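Local coordinates for protein beta-galactosidase (Bacillus circulans, PDB 4MAD) that probably hydrolyses terminal non-reducing beta-D-galactose residues from beta-D-galactosides, as a family 35 glycoside hydrolase, at residues 354-359 with 526-531; 417-422 with 576-581; 533-538 with 548-553; 555-560 with 590-595. All coordinates share one frame; numbering follows the deposited sequence.

In the fold
All four contacts reach one antiparallel beta sheet, that of the galactose-binding domain. Contact 3 lies at one edge, in the hairpin of strands 537-542 and 545-551, and is mostly buried. Contact 2 is fully buried. It joins the end of neighbouring strand 569-577 to a separate sheet through side-chain hydrogen bonds, and L578 N meets K537 O of contact 3. Contacts 1 and 4 lie toward the other edge and meet where I530 N approaches L559 O. Contact 1 is largely buried and mixes backbone bonding with apolar packing. Contact 4 is partly buried, and backbone groups of the C-terminal tail dominate it.

Contact 1 of 4, residues 354-359 with 526-531; sequences RLFGKV and ADTFID
The contact lies beside two strands, 357-366 and 528-531, of the antiparallel sheet of the galactose-binding domain. Strand 584-588 runs between them, so they are not direct neighbours. Just ahead of strand 357-366 the chain meets the other segment. R354 N donates to D527 O at 3.0 Å, with an N-H...O angle of 164°. The donor lies nearly along the C=O axis. One residue on, T528 OG1 lies 3.0 Å from R354 O. V588 O is a second acceptor within reach of this hydroxyl, so the two carbonyls compete for one proton. OG1 is anti to the T528 backbone N (chi1 -170°). That places the methyl CG2 in the crowded position between N and the carbonyl carbon. The R354 chain bends at chi2 (-66°), and its CG rests 3.5 Å from A526 CB. The guanidinium makes none of the contacts with 526-531. F356 points toward 526-531 and presents its ring edge. A526 O and T528 CB lie near the ring plane, and CD2 is 3.9 Å from T528 CB. L520 and V522 of strand 514-522 also touch this ring, and F356 and G357 both face F587 in a classic beta bulge. D527 points away from 354-359; its carboxylate is hydrogen-bonded to Y47 and salt-bridged to K353. At the far tip of the F356 ring, CZ meets A526 CB at 4.5 Å.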
# COMPACT_ATOMS: atom_id res chain seq x y z
N ARG A 354 -23.96 1.68 8.55
CA ARG A 354 -24.71 1.27 9.73
C ARG A 354 -23.82 1.07 10.92
O ARG A 354 -22.67 0.76 10.75
CB ARG A 354 -25.48 0.00 9.46
CG ARG A 354 -26.51 0.16 8.39
CD ARG A 354 -27.59 1.09 8.84
NE ARG A 354 -28.68 1.20 7.90
CZ ARG A 354 -28.84 2.21 7.08
NH1 ARG A 354 -27.99 3.18 7.11
NH2 ARG A 354 -29.83 2.22 6.23
N LEU A 355 -24.33 1.28 12.11
CA LEU A 355 -23.68 0.81 13.31
C LEU A 355 -24.19 -0.59 13.55
O LEU A 355 -25.30 -0.85 13.28
CB LEU A 355 -24.07 1.57 14.55
CG LEU A 355 -23.98 3.02 14.80
CD1 LEU A 355 -25.18 3.64 14.30
CD2 LEU A 355 -23.86 3.26 16.21
N PHE A 356 -23.36 -1.46 14.07
CA PHE A 356 -23.80 -2.77 14.45
C PHE A 356 -23.62 -3.08 15.92
O PHE A 356 -23.96 -4.12 16.35
CB PHE A 356 -23.16 -3.83 13.59
CG PHE A 356 -23.67 -3.88 12.17
CD1 PHE A 356 -24.79 -4.60 11.85
CD2 PHE A 356 -22.98 -3.30 11.17
CE1 PHE A 356 -25.20 -4.67 10.60
CE2 PHE A 356 -23.41 -3.38 9.90
CZ PHE A 356 -24.51 -4.06 9.61
N GLY A 357 -23.05 -2.15 16.66
CA GLY A 357 -23.00 -2.24 18.08
C GLY A 357 -21.89 -3.11 18.61
O GLY A 357 -21.02 -3.48 17.88
N LYS A 358 -21.95 -3.45 19.88
CA LYS A 358 -20.91 -4.22 20.48
C LYS A 358 -20.89 -5.70 20.14
O LYS A 358 -21.87 -6.34 20.19
CB LYS A 358 -20.91 -4.05 21.97
CG LYS A 358 -20.35 -5.20 22.65
CD LYS A 358 -19.87 -4.89 24.02
CE LYS A 358 -20.22 -3.52 24.52
NZ LYS A 358 -20.25 -3.52 25.99
N VAL A 359 -19.71 -6.21 19.84
CA VAL A 359 -19.43 -7.65 19.73
C VAL A 359 -18.49 -8.13 20.83
O VAL A 359 -17.38 -7.68 20.95
CB VAL A 359 -18.77 -8.00 18.41
CG1 VAL A 359 -18.35 -9.42 18.36
CG2 VAL A 359 -19.60 -7.66 17.28
N ALA A 526 -24.12 -3.86 5.48
CA ALA A 526 -23.97 -2.47 5.12
C ALA A 526 -22.54 -2.05 5.49
O ALA A 526 -21.94 -2.70 6.26
CB ALA A 526 -24.91 -1.66 5.84
N ASP A 527 -22.03 -0.97 4.94
CA ASP A 527 -20.69 -0.54 5.28
C ASP A 527 -20.67 -0.17 6.74
O ASP A 527 -21.61 0.25 7.26
CB ASP A 527 -20.24 0.67 4.48
CG ASP A 527 -19.91 0.36 3.05
OD1 ASP A 527 -19.86 -0.78 2.65
OD2 ASP A 527 -19.72 1.31 2.34
N THR A 528 -19.55 -0.39 7.38
CA THR A 528 -19.42 -0.13 8.78
C THR A 528 -17.97 0.05 9.19
O THR A 528 -17.11 -0.17 8.39
CB THR A 528 -20.10 -1.20 9.66
OG1 THR A 528 -20.15 -0.80 11.00
CG2 THR A 528 -19.37 -2.48 9.57
N PHE A 529 -17.75 0.45 10.42
CA PHE A 529 -16.42 0.70 10.92
C PHE A 529 -16.23 0.12 12.30
O PHE A 529 -17.07 0.25 13.11
CB PHE A 529 -16.12 2.17 10.93
CG PHE A 529 -16.45 2.88 9.64
CD1 PHE A 529 -15.47 3.16 8.71
CD2 PHE A 529 -17.73 3.29 9.35
CE1 PHE A 529 -15.76 3.79 7.58
CE2 PHE A 529 -17.99 3.94 8.19
CZ PHE A 529 -17.00 4.15 7.30
N ILE A 530 -15.09 -0.52 12.52
CA ILE A 530 -14.77 -1.06 13.81
C ILE A 530 -13.93 -0.10 14.65
O ILE A 530 -12.88 0.26 14.26
CB ILE A 530 -13.98 -2.39 13.69
CG1 ILE A 530 -14.73 -3.40 12.85
CG2 ILE A 530 -13.77 -2.96 15.01
CD1 ILE A 530 -14.04 -4.73 12.73
N ASP A 531 -14.42 0.27 15.81
CA ASP A 531 -13.75 1.21 16.68
C ASP A 531 -12.80 0.47 17.60
O ASP A 531 -13.23 -0.27 18.39
CB ASP A 531 -14.75 1.91 17.56
CG ASP A 531 -14.12 2.68 18.68
OD1 ASP A 531 -12.97 3.03 18.62
OD2 ASP A 531 -14.81 2.92 19.65

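Contact 2 of 4, residues 417-422 with 576-581; sequences HDRGQV and LELHKH
R419 carries its CG anti to the backbone N and runs extended to NE, while Q421 starts with CG beside the backbone N, anti to the carbonyl carbon, and then extends. Both chains leave strand 419-424 of the first all-beta domain on the same side. They reach the turn after strand 569-577, in the sheet of the galactose-binding domain, so the contact joins two beta domains. R419 and H579 meet tip to tip. NH1 donates to H579 NE2 at 2.9 Å with an angle of 161°. The bond lies in both the guanidinium and the ring plane, though these planes stand 88° apart. NE2 therefore acts as an acceptor here. Q421 NE2 donates to L578 O at 3.1 Å, from above the carbonyl plane and less straight, at 144°. An alanine at Q421 would lose this bond and would probably loosen the grip on the turn. E577 OE2 braces the turn by accepting from H579 N at 2.8 Å, on its anti lone pair, and from K580 N at 2.9 Å. I431 of strand 427-433 packs on R419, Q421 and H579. The other end of the Q421 amide faces the leucine: OE1 lies 3.9 Å from L578 CB.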
# COMPACT_ATOMS: atom_id res chain seq x y z
N HIS A 417 13.55 -5.51 12.07
CA HIS A 417 12.78 -4.91 11.03
C HIS A 417 11.38 -5.51 11.07
O HIS A 417 11.15 -6.49 10.41
CB HIS A 417 13.42 -5.20 9.68
CG HIS A 417 14.63 -4.38 9.38
ND1 HIS A 417 15.26 -4.40 8.16
CD2 HIS A 417 15.30 -3.48 10.13
CE1 HIS A 417 16.26 -3.55 8.18
NE2 HIS A 417 16.32 -3.00 9.37
N ASP A 418 10.47 -4.92 11.82
CA ASP A 418 10.62 -3.63 12.44
C ASP A 418 10.29 -3.47 13.94
O ASP A 418 10.57 -2.48 14.52
CB ASP A 418 9.78 -2.67 11.64
CG ASP A 418 9.93 -2.89 10.18
OD1 ASP A 418 11.02 -2.67 9.71
OD2 ASP A 418 9.00 -3.30 9.53
N ARG A 419 9.65 -4.48 14.50
CA ARG A 419 9.24 -4.50 15.88
C ARG A 419 9.19 -5.92 16.38
O ARG A 419 8.76 -6.80 15.70
CB ARG A 419 7.86 -3.91 16.00
CG ARG A 419 7.51 -3.40 17.33
CD ARG A 419 6.23 -2.60 17.24
NE ARG A 419 5.80 -2.02 18.49
CZ ARG A 419 4.98 -2.59 19.35
NH1 ARG A 419 4.52 -3.81 19.18
NH2 ARG A 419 4.63 -1.95 20.42
N GLY A 420 9.60 -6.12 17.60
CA GLY A 420 9.47 -7.43 18.14
C GLY A 420 9.22 -7.50 19.62
O GLY A 420 9.66 -6.66 20.34
N GLN A 421 8.56 -8.56 20.02
CA GLN A 421 8.27 -8.86 21.38
C GLN A 421 9.09 -10.06 21.82
O GLN A 421 9.09 -11.05 21.18
CB GLN A 421 6.80 -9.19 21.52
CG GLN A 421 5.87 -8.04 21.22
CD GLN A 421 4.40 -8.50 21.00
OE1 GLN A 421 3.99 -8.76 19.91
NE2 GLN A 421 3.67 -8.58 22.06
N VAL A 422 9.81 -9.89 22.91
CA VAL A 422 10.75 -10.84 23.38
C VAL A 422 10.26 -11.57 24.65
O VAL A 422 9.80 -10.99 25.53
CB VAL A 422 12.09 -10.16 23.68
CG1 VAL A 422 13.12 -11.13 24.05
CG2 VAL A 422 12.52 -9.37 22.54
N LEU A 576 -6.60 -9.96 16.34
CA LEU A 576 -5.34 -10.34 16.96
C LEU A 576 -4.81 -9.10 17.63
O LEU A 576 -4.56 -8.15 16.99
CB LEU A 576 -4.32 -10.83 15.94
CG LEU A 576 -2.89 -11.10 16.38
CD1 LEU A 576 -2.79 -12.08 17.49
CD2 LEU A 576 -1.97 -11.53 15.23
N GLU A 577 -4.69 -9.13 18.93
CA GLU A 577 -4.14 -8.04 19.68
C GLU A 577 -2.83 -8.45 20.30
O GLU A 577 -2.72 -9.47 20.86
CB GLU A 577 -5.08 -7.57 20.75
CG GLU A 577 -4.41 -6.89 21.86
CD GLU A 577 -3.99 -5.45 21.55
OE1 GLU A 577 -4.73 -4.75 20.86
OE2 GLU A 577 -2.93 -5.04 22.01
N LEU A 578 -1.84 -7.61 20.08
CA LEU A 578 -0.48 -7.82 20.52
C LEU A 578 -0.17 -7.66 21.98
O LEU A 578 0.65 -8.31 22.48
CB LEU A 578 0.52 -7.03 19.67
CG LEU A 578 0.52 -7.28 18.18
CD1 LEU A 578 1.57 -6.50 17.44
CD2 LEU A 578 0.55 -8.71 17.87
N HIS A 579 -0.77 -6.69 22.62
CA HIS A 579 -0.37 -6.33 23.95
C HIS A 579 -1.41 -6.33 25.06
O HIS A 579 -1.20 -6.91 26.09
CB HIS A 579 0.22 -4.95 23.93
CG HIS A 579 1.41 -4.83 23.06
ND1 HIS A 579 2.64 -5.30 23.43
CD2 HIS A 579 1.56 -4.30 21.83
CE1 HIS A 579 3.50 -5.06 22.46
NE2 HIS A 579 2.87 -4.46 21.48
N LYS A 580 -2.45 -5.57 24.84
CA LYS A 580 -3.41 -5.30 25.88
C LYS A 580 -4.79 -5.72 25.45
O LYS A 580 -5.24 -5.29 24.48
CB LYS A 580 -3.39 -3.85 26.25
CG LYS A 580 -2.14 -3.41 26.91
CD LYS A 580 -2.20 -1.94 27.11
CE LYS A 580 -1.08 -1.37 27.91
NZ LYS A 580 -1.15 0.09 27.90
N HIS A 581 -5.42 -6.57 26.23
CA HIS A 581 -6.62 -7.25 25.84
C HIS A 581 -7.87 -6.72 26.54
O HIS A 581 -7.80 -6.23 27.61
CB HIS A 581 -6.44 -8.75 26.10
CG HIS A 581 -5.20 -9.29 25.47
ND1 HIS A 581 -5.09 -9.51 24.12
CD2 HIS A 581 -4.00 -9.60 26.00
CE1 HIS A 581 -3.88 -9.91 23.85
NE2 HIS A 581 -3.20 -10.00 24.97

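Contact 3 of 4, residues 533-538 with 548-553; sequences SEWTKG and GRYWEI
E552 N donates to T536 O at 2.8 Å, in the carbonyl plane. The side chains of the same two residues lie side by side, pointing the same way. T536 OG1 donates to E552 OE1 at 3.0 Å and meets the carboxylate from above its plane. A water lies between W535 O and E552 OE1, within hydrogen-bonding distance of both. Farther along, G538 and Y550 form an antiparallel hydrogen-bonded pair. G538 N gives to Y550 O at 3.2 Å, and Y550 N gives to G538 O at 3.0 Å. K537 and W551 form the adjacent non-hydrogen-bonded pair. These pairs belong to the beta hairpin of strands 537-542 and 545-551, which forms one edge of the sheet in the galactose-binding domain. K537 has an anti start (chi1 -172°), runs alongside W551 over one face of the indole and bends at chi4. Its CE stands 3.5 Å from the centroid of the six-membered ring, a CH-pi contact. NZ makes a cation-pi contact over the same face and also a salt bridge to E457, which is paired with R549 too. This shared carboxylate would probably offset the repulsion between the two nearby cations. I553 CD1 covers the opposite face of the indole. On the other side of the sheet, Y550 has its CG in the crowded position between backbone N and carbonyl carbon (chi1 69°) and lays its ring over G538. G538 CA lies 3.8 Å from the ring centroid. A beta carbon on G538 would clash with Y550 OH, which bonds to E577. W535 CB packs 3.5 Å from Y550 CE1.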
# COMPACT_ATOMS: atom_id res chain seq x y z
N SER A 533 -10.29 1.91 19.40
CA SER A 533 -9.67 2.90 20.27
C SER A 533 -9.34 2.34 21.64
O SER A 533 -8.44 2.81 22.29
CB SER A 533 -10.53 4.16 20.43
OG SER A 533 -11.74 3.89 21.02
N GLU A 534 -10.13 1.38 22.09
CA GLU A 534 -9.86 0.72 23.36
C GLU A 534 -8.61 -0.17 23.34
O GLU A 534 -8.02 -0.37 24.34
CB GLU A 534 -11.05 -0.02 23.94
CG GLU A 534 -10.83 -0.46 25.37
CD GLU A 534 -11.94 -1.30 26.00
OE1 GLU A 534 -12.79 -1.85 25.32
OE2 GLU A 534 -11.93 -1.42 27.22
N TRP A 535 -8.33 -0.75 22.20
CA TRP A 535 -7.29 -1.74 22.01
C TRP A 535 -5.94 -1.08 21.79
O TRP A 535 -5.84 0.11 21.84
CB TRP A 535 -7.68 -2.69 20.89
CG TRP A 535 -8.89 -3.53 21.28
CD1 TRP A 535 -10.18 -3.15 21.29
CD2 TRP A 535 -8.87 -4.88 21.70
NE1 TRP A 535 -10.94 -4.14 21.75
CE2 TRP A 535 -10.17 -5.24 21.97
CE3 TRP A 535 -7.87 -5.81 21.90
CZ2 TRP A 535 -10.52 -6.50 22.41
CZ3 TRP A 535 -8.21 -7.06 22.33
CH2 TRP A 535 -9.52 -7.39 22.60
N THR A 536 -4.91 -1.89 21.61
CA THR A 536 -3.57 -1.34 21.52
C THR A 536 -2.83 -1.48 20.17
O THR A 536 -2.50 -0.51 19.59
CB THR A 536 -2.70 -1.81 22.71
OG1 THR A 536 -3.19 -1.22 23.90
CG2 THR A 536 -1.29 -1.41 22.51
N LYS A 537 -2.58 -2.69 19.74
CA LYS A 537 -2.03 -2.91 18.43
C LYS A 537 -2.37 -4.27 17.90
O LYS A 537 -2.32 -5.23 18.61
CB LYS A 537 -0.55 -2.71 18.44
CG LYS A 537 0.10 -2.72 17.07
CD LYS A 537 1.52 -2.30 17.11
CE LYS A 537 2.05 -1.83 15.79
NZ LYS A 537 1.93 -2.78 14.75
N GLY A 538 -2.68 -4.31 16.63
CA GLY A 538 -3.03 -5.56 16.01
C GLY A 538 -3.62 -5.50 14.64
O GLY A 538 -3.36 -4.61 13.94
N GLY A 548 -6.69 -4.99 7.79
CA GLY A 548 -5.59 -4.11 8.03
C GLY A 548 -5.16 -4.06 9.47
O GLY A 548 -5.54 -4.87 10.23
N ARG A 549 -4.32 -3.11 9.79
CA ARG A 549 -3.79 -2.93 11.11
C ARG A 549 -4.46 -1.79 11.88
O ARG A 549 -4.98 -0.87 11.28
CB ARG A 549 -2.31 -2.60 11.04
CG ARG A 549 -1.48 -3.46 10.06
CD ARG A 549 -0.01 -3.10 10.12
NE ARG A 549 0.67 -3.29 8.88
CZ ARG A 549 1.64 -4.16 8.67
NH1 ARG A 549 2.03 -4.94 9.64
NH2 ARG A 549 2.22 -4.28 7.51
N TYR A 550 -4.39 -1.87 13.20
CA TYR A 550 -4.80 -0.82 14.08
C TYR A 550 -3.71 -0.56 15.14
O TYR A 550 -2.95 -1.38 15.36
CB TYR A 550 -6.08 -1.18 14.79
CG TYR A 550 -5.97 -2.31 15.81
CD1 TYR A 550 -5.65 -2.06 17.11
CD2 TYR A 550 -6.27 -3.59 15.48
CE1 TYR A 550 -5.62 -3.03 18.03
CE2 TYR A 550 -6.21 -4.58 16.41
CZ TYR A 550 -5.89 -4.31 17.68
OH TYR A 550 -5.84 -5.34 18.55
N TRP A 551 -3.62 0.62 15.69
CA TRP A 551 -2.62 0.92 16.68
C TRP A 551 -3.15 2.14 17.43
O TRP A 551 -3.48 3.11 16.82
CB TRP A 551 -1.33 1.25 15.97
CG TRP A 551 -0.13 1.30 16.81
CD1 TRP A 551 -0.05 1.13 18.14
CD2 TRP A 551 1.20 1.45 16.34
NE1 TRP A 551 1.25 1.20 18.54
CE2 TRP A 551 2.04 1.39 17.45
CE3 TRP A 551 1.75 1.66 15.10
CZ2 TRP A 551 3.39 1.55 17.34
CZ3 TRP A 551 3.07 1.75 14.99
CH2 TRP A 551 3.88 1.73 16.10
N GLU A 552 -3.13 2.11 18.75
CA GLU A 552 -3.74 3.14 19.57
C GLU A 552 -3.13 4.51 19.37
O GLU A 552 -3.71 5.50 19.76
CB GLU A 552 -3.62 2.78 21.05
CG GLU A 552 -2.23 2.74 21.49
CD GLU A 552 -1.96 2.13 22.87
OE1 GLU A 552 -2.86 1.74 23.58
OE2 GLU A 552 -0.77 2.03 23.20
N ILE A 553 -1.92 4.55 18.83
CA ILE A 553 -1.21 5.82 18.67
C ILE A 553 -1.81 6.75 17.62
O ILE A 553 -1.45 7.86 17.54
CB ILE A 553 0.31 5.68 18.50
CG1 ILE A 553 0.69 5.08 17.17
CG2 ILE A 553 0.87 4.96 19.67
CD1 ILE A 553 2.13 5.07 16.90
O HOH W 1 -5.61 2.01 23.81

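Contact 4 of 4, residues 555-560 with 590-595; sequences PQQTLY and TPVLGA
Three hydrogen bonds tie the C-terminal tail to segment 555-560. Q557 N donates to V592 O at 2.9 Å, almost straight at 177° and in the carbonyl plane. V592 N in turn donates to T558 OG1 at 2.9 Å. The third bond, A595 N to P555 O at 3.0 Å, is more bent, at 147°, but falls on a lone pair of the carbonyl oxygen. V592 thus uses both its N-H and its C=O. T558 OG1 sits in the crowded position between backbone N and carbonyl carbon (chi1 50°), which turns it to the tail. P591 CA also approaches this oxygen, at 3.4 Å. A valine at T558 would lose the acceptor for V592 N and would probably loosen the tail there. Segment 555-560 leads into strand 558-561, an outermost strand of the antiparallel sheet of the galactose-binding domain. The tail follows strand 584-588 of the same sheet and forms no regular strand of its own. Side-chain packing surrounds the bonds. Q557 bends at chi2 and crosses V592 obliquely, with CB 4.0 Å from V592 CG1. Its CG also meets A595 CB, and its amide NE2 bonds to E552 O. P555, after a cis peptide bond, sets CB against the L593 carbonyl oxygen, 3.5 Å from L593 O. Behind T558, Q556 stretches out so that NE2 donates to T558 O at 2.8 Å, while its OE1 accepts from S312 N.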
# COMPACT_ATOMS: atom_id res chain seq x y z
N PRO A 555 -3.13 8.36 13.85
CA PRO A 555 -4.39 9.04 14.06
C PRO A 555 -5.65 8.26 13.75
O PRO A 555 -6.69 8.69 14.15
CB PRO A 555 -4.31 10.20 13.07
CG PRO A 555 -3.42 9.76 12.04
CD PRO A 555 -2.58 8.66 12.53
N GLN A 556 -5.54 7.21 12.97
CA GLN A 556 -6.65 6.36 12.66
C GLN A 556 -7.03 5.52 13.88
O GLN A 556 -6.19 4.93 14.46
CB GLN A 556 -6.30 5.45 11.49
CG GLN A 556 -7.29 4.34 11.21
CD GLN A 556 -7.01 3.61 9.95
OE1 GLN A 556 -5.96 3.72 9.42
NE2 GLN A 556 -7.96 2.88 9.45
N GLN A 557 -8.32 5.51 14.23
CA GLN A 557 -8.78 4.65 15.30
C GLN A 557 -9.90 3.69 14.94
O GLN A 557 -10.38 3.03 15.77
CB GLN A 557 -9.19 5.48 16.50
CG GLN A 557 -8.15 6.41 16.91
CD GLN A 557 -7.16 5.82 17.84
OE1 GLN A 557 -7.32 4.76 18.29
NE2 GLN A 557 -6.14 6.58 18.15
N THR A 558 -10.29 3.64 13.68
CA THR A 558 -11.32 2.73 13.19
C THR A 558 -10.82 2.03 11.96
O THR A 558 -10.00 2.57 11.29
CB THR A 558 -12.59 3.43 12.77
OG1 THR A 558 -12.29 4.51 11.91
CG2 THR A 558 -13.34 3.94 13.93
N LEU A 559 -11.34 0.85 11.70
CA LEU A 559 -11.08 0.12 10.50
C LEU A 559 -12.37 0.01 9.69
O LEU A 559 -13.30 -0.43 10.19
CB LEU A 559 -10.54 -1.30 10.76
CG LEU A 559 -9.09 -1.49 11.16
CD1 LEU A 559 -8.71 -2.91 11.56
CD2 LEU A 559 -8.17 -0.93 10.19
N TYR A 560 -12.31 0.38 8.43
CA TYR A 560 -13.42 0.28 7.52
C TYR A 560 -13.68 -1.15 7.16
O TYR A 560 -12.81 -1.85 6.80
CB TYR A 560 -13.16 1.14 6.29
CG TYR A 560 -13.97 0.96 5.03
CD1 TYR A 560 -15.32 1.06 5.02
CD2 TYR A 560 -13.34 0.74 3.86
CE1 TYR A 560 -16.00 0.92 3.90
CE2 TYR A 560 -14.01 0.58 2.73
CZ TYR A 560 -15.35 0.68 2.75
OH TYR A 560 -16.01 0.52 1.60
N THR A 590 -19.46 5.86 11.49
CA THR A 590 -18.56 6.83 10.96
C THR A 590 -17.16 6.61 11.44
O THR A 590 -17.00 6.19 12.52
CB THR A 590 -19.01 8.21 11.33
OG1 THR A 590 -18.35 9.16 10.50
CG2 THR A 590 -18.69 8.45 12.70
N PRO A 591 -16.20 6.93 10.62
CA PRO A 591 -14.82 6.64 10.99
C PRO A 591 -14.19 7.68 11.90
O PRO A 591 -14.64 8.77 11.99
CB PRO A 591 -14.11 6.68 9.67
CG PRO A 591 -14.83 7.67 8.89
CD PRO A 591 -16.24 7.68 9.37
N VAL A 592 -13.09 7.27 12.52
CA VAL A 592 -12.21 8.17 13.24
C VAL A 592 -10.84 8.08 12.57
O VAL A 592 -10.13 7.16 12.76
CB VAL A 592 -12.09 7.84 14.68
CG1 VAL A 592 -11.12 8.73 15.34
CG2 VAL A 592 -13.41 7.99 15.32
N LEU A 593 -10.52 9.05 11.75
CA LEU A 593 -9.27 9.04 11.02
C LEU A 593 -8.35 10.09 11.59
O LEU A 593 -7.28 10.25 11.14
CB LEU A 593 -9.51 9.35 9.57
CG LEU A 593 -10.46 8.43 8.85
CD1 LEU A 593 -10.62 8.80 7.44
CD2 LEU A 593 -9.97 7.07 8.97
N GLY A 594 -8.84 10.82 12.55
CA GLY A 594 -8.15 12.00 12.96
C GLY A 594 -8.05 12.29 14.42
O GLY A 594 -8.13 13.38 14.86
N ALA A 595 -7.86 11.28 15.19
CA ALA A 595 -7.66 11.62 16.54
C ALA A 595 -6.22 12.16 16.75
O ALA A 595 -5.40 11.53 17.36
CB ALA A 595 -7.99 10.50 17.39